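Local coordinates for glucose dehydrogenase (PDB 2B5W), which catalyses the zinc-dependent oxidation of D-glucose to D-glucono-1,5-lactone, using NADP+ in preference to NAD+ as electron acceptor, at the interface of chains A and B. Sequence-based numbering; all coordinates share one arbitrary frame. Chains: chain A/B, glucose dehydrogenase.

The interface of chains A and B. Residues chain A 271, 291, 297-300; chain B 291, 296-298.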
ATOM      1  N   LEU A 271      -1.809   7.903  -3.753  1.00 16.53           N
ATOM      2  CA  LEU A 271      -1.070   8.656  -4.773  1.00 18.70           C
ATOM      3  C   LEU A 271      -1.951   8.768  -6.005  1.00 18.59           C
ATOM      4  O   LEU A 271      -2.429   7.745  -6.515  1.00 18.59           O
ATOM      5  CB  LEU A 271       0.266   7.979  -5.110  1.00 17.39           C
ATOM      6  CG  LEU A 271       1.197   7.714  -3.934  1.00 19.22           C
ATOM      7  CD1 LEU A 271       2.418   6.996  -4.460  1.00 19.31           C
ATOM      8  CD2 LEU A 271       1.580   9.007  -3.195  1.00 20.72           C
ATOM      9  N   MET A 291       8.606   2.777   6.314  1.00 21.03           N
ATOM     10  CA  MET A 291       7.440   2.001   5.850  1.00 18.57           C
ATOM     11  C   MET A 291       7.260   0.758   6.676  1.00 16.83           C
ATOM     12  O   MET A 291       6.149   0.340   7.052  1.00 17.67           O
ATOM     13  CB  MET A 291       7.582   1.578   4.396  1.00 18.58           C
ATOM     14  CG  MET A 291       7.489   2.647   3.384  1.00 24.42           C
ATOM     15  SD  MET A 291       5.798   3.159   3.030  1.00 31.11           S
ATOM     16  CE  MET A 291       4.992   1.672   2.279  1.00 22.27           C
ATOM     17  N   ALA A 297       1.571   2.246   4.414  1.00 16.91           N
ATOM     18  CA  ALA A 297       1.258   1.865   3.043  1.00 17.27           C
ATOM     19  C   ALA A 297       1.239   3.042   2.101  1.00 18.58           C
ATOM     20  O   ALA A 297       0.939   4.174   2.505  1.00 17.82           O
ATOM     21  CB  ALA A 297      -0.103   1.135   2.982  1.00 17.26           C
ATOM     22  N   LEU A 298       1.611   2.778   0.852  1.00 17.37           N
ATOM     23  CA  LEU A 298       1.386   3.682  -0.262  1.00 17.36           C
ATOM     24  C   LEU A 298       0.577   2.932  -1.300  1.00 15.91           C
ATOM     25  O   LEU A 298       0.898   1.823  -1.667  1.00 17.11           O
ATOM     26  CB  LEU A 298       2.696   4.120  -0.913  1.00 18.58           C
ATOM     27  CG  LEU A 298       3.587   5.014  -0.072  1.00 19.37           C
ATOM     28  CD1 LEU A 298       4.915   5.281  -0.815  1.00 23.66           C
ATOM     29  CD2 LEU A 298       2.883   6.339   0.224  1.00 21.30           C
ATOM     30  N   VAL A 299      -0.495   3.570  -1.769  1.00 16.44           N
ATOM     31  CA  VAL A 299      -1.384   2.996  -2.736  1.00 16.90           C
ATOM     32  C   VAL A 299      -1.618   3.996  -3.875  1.00 16.40           C
ATOM     33  O   VAL A 299      -2.128   5.106  -3.653  1.00 17.13           O
ATOM     34  CB  VAL A 299      -2.728   2.589  -2.088  1.00 16.40           C
ATOM     35  CG1 VAL A 299      -3.640   1.928  -3.094  1.00 22.11           C
ATOM     36  CG2 VAL A 299      -2.539   1.643  -0.913  1.00 17.33           C
ATOM     37  N   GLY A 300      -1.312   3.582  -5.101  1.00 16.71           N
ATOM     38  CA  GLY A 300      -1.612   4.388  -6.257  1.00 14.64           C
ATOM     39  C   GLY A 300      -2.958   4.046  -6.832  1.00 15.85           C
ATOM     40  O   GLY A 300      -3.467   2.928  -6.702  1.00 17.49           O
TER
ATOM     41  N   MET B 291       3.429   3.731  -9.796  1.00 21.03           N
ATOM     42  CA  MET B 291       2.485   3.368  -8.721  1.00 18.57           C
ATOM     43  C   MET B 291       1.080   3.752  -9.089  1.00 16.83           C
ATOM     44  O   MET B 291       0.089   3.034  -8.857  1.00 17.67           O
ATOM     45  CB  MET B 291       2.829   4.053  -7.408  1.00 18.58           C
ATOM     46  CG  MET B 291       4.052   3.595  -6.723  1.00 24.42           C
ATOM     47  SD  MET B 291       3.837   2.052  -5.818  1.00 31.11           S
ATOM     48  CE  MET B 291       2.618   2.444  -4.481  1.00 22.27           C
ATOM     49  N   LYS B 296      -0.702   0.263  -8.193  1.00 16.03           N
ATOM     50  CA  LYS B 296       0.162  -0.588  -7.381  1.00 14.97           C
ATOM     51  C   LYS B 296       0.188  -0.152  -5.921  1.00 18.52           C
ATOM     52  O   LYS B 296      -0.136   0.995  -5.584  1.00 17.92           O
ATOM     53  CB  LYS B 296       1.575  -0.594  -7.947  1.00 15.99           C
ATOM     54  CG  LYS B 296       1.707  -1.309  -9.261  1.00 17.24           C
ATOM     55  CD  LYS B 296       3.061  -1.078  -9.959  1.00 16.99           C
ATOM     56  CE  LYS B 296       3.123  -1.886 -11.218  1.00 19.12           C
ATOM     57  NZ  LYS B 296       4.469  -1.774 -11.869  1.00 19.84           N
ATOM     58  N   ALA B 297       0.621  -1.060  -5.048  1.00 16.91           N
ATOM     59  CA  ALA B 297       0.757  -0.775  -3.626  1.00 17.27           C
ATOM     60  C   ALA B 297       2.069  -1.252  -3.058  1.00 18.58           C
ATOM     61  O   ALA B 297       2.653  -2.231  -3.544  1.00 17.82           O
ATOM     62  CB  ALA B 297      -0.409  -1.412  -2.834  1.00 17.26           C
ATOM     63  N   LEU B 298       2.556  -0.525  -2.057  1.00 17.37           N
ATOM     64  CA  LEU B 298       3.633  -0.968  -1.190  1.00 17.36           C
ATOM     65  C   LEU B 298       3.112  -0.937   0.233  1.00 15.91           C
ATOM     66  O   LEU B 298       2.540   0.037   0.672  1.00 17.11           O
ATOM     67  CB  LEU B 298       4.844  -0.042  -1.269  1.00 18.58           C
ATOM     68  CG  LEU B 298       5.597  -0.047  -2.585  1.00 19.37           C
ATOM     69  CD1 LEU B 298       6.722   1.013  -2.552  1.00 23.66           C
ATOM     70  CD2 LEU B 298       6.195  -1.429  -2.850  1.00 21.30           C
TER
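A:Leu298 and B:Leu298 face each other across the molecular two-fold, where the edge strands 297-300 of the two subunits pair antiparallel. This is the dimer joint typical of the zinc-containing alcohol dehydrogenase family: the Rossmann-type sheets of the nucleotide-binding domains join into one sheet running through both chains. The central leucines form a closed pair of backbone hydrogen bonds, A:Leu298 N to B:Leu298 O at 2.9 Å and its symmetry twin. Both are fairly straight (163° at H), with each donor lying in the plane of the carbonyl it meets. Further along, A:Gly300 N donates a hydrogen bond to B:Lys296 O at 2.9 Å, almost in line with that C=O. Between these rungs A:Val299 and B:Ala297 make a bridge without a hydrogen bond of their own.

The tight packing lies on the face that carries the leucine side chains. B:Met291, from helix 284-293, folds over the opposing strand, its chain bent at both chi2 and chi3, which turns the terminal methyl inward. That CE rests 3.4 Å from A:Leu298 O, and it also packs against A:Leu298 CB at 3.9 Å. A:Met291 does the same to B:Leu298. Each Leu298 carbonyl oxygen therefore accepts a peptide N-H from across the joint and has a methionine methyl beside it; the alpha carbon of the partner's Ala297 lies close too, with A:Ala297 CA 3.3 Å from B:Leu298 O. Such apolar surroundings would shield the central pair of bonds from water.

Packing is slacker elsewhere. Behind the methionine, A:Leu271 CD1, from strand 267-271, reaches B:Met291 CB at 4.2 Å, the two side chains crossing at a slant. On the opposite face of the sheet small groups meet lightly: A:Val299, with CG1 anti to the backbone N (chi1 -177°), turns CG2 toward the methyl of B:Ala297, CG2 to CB 4.2 Å.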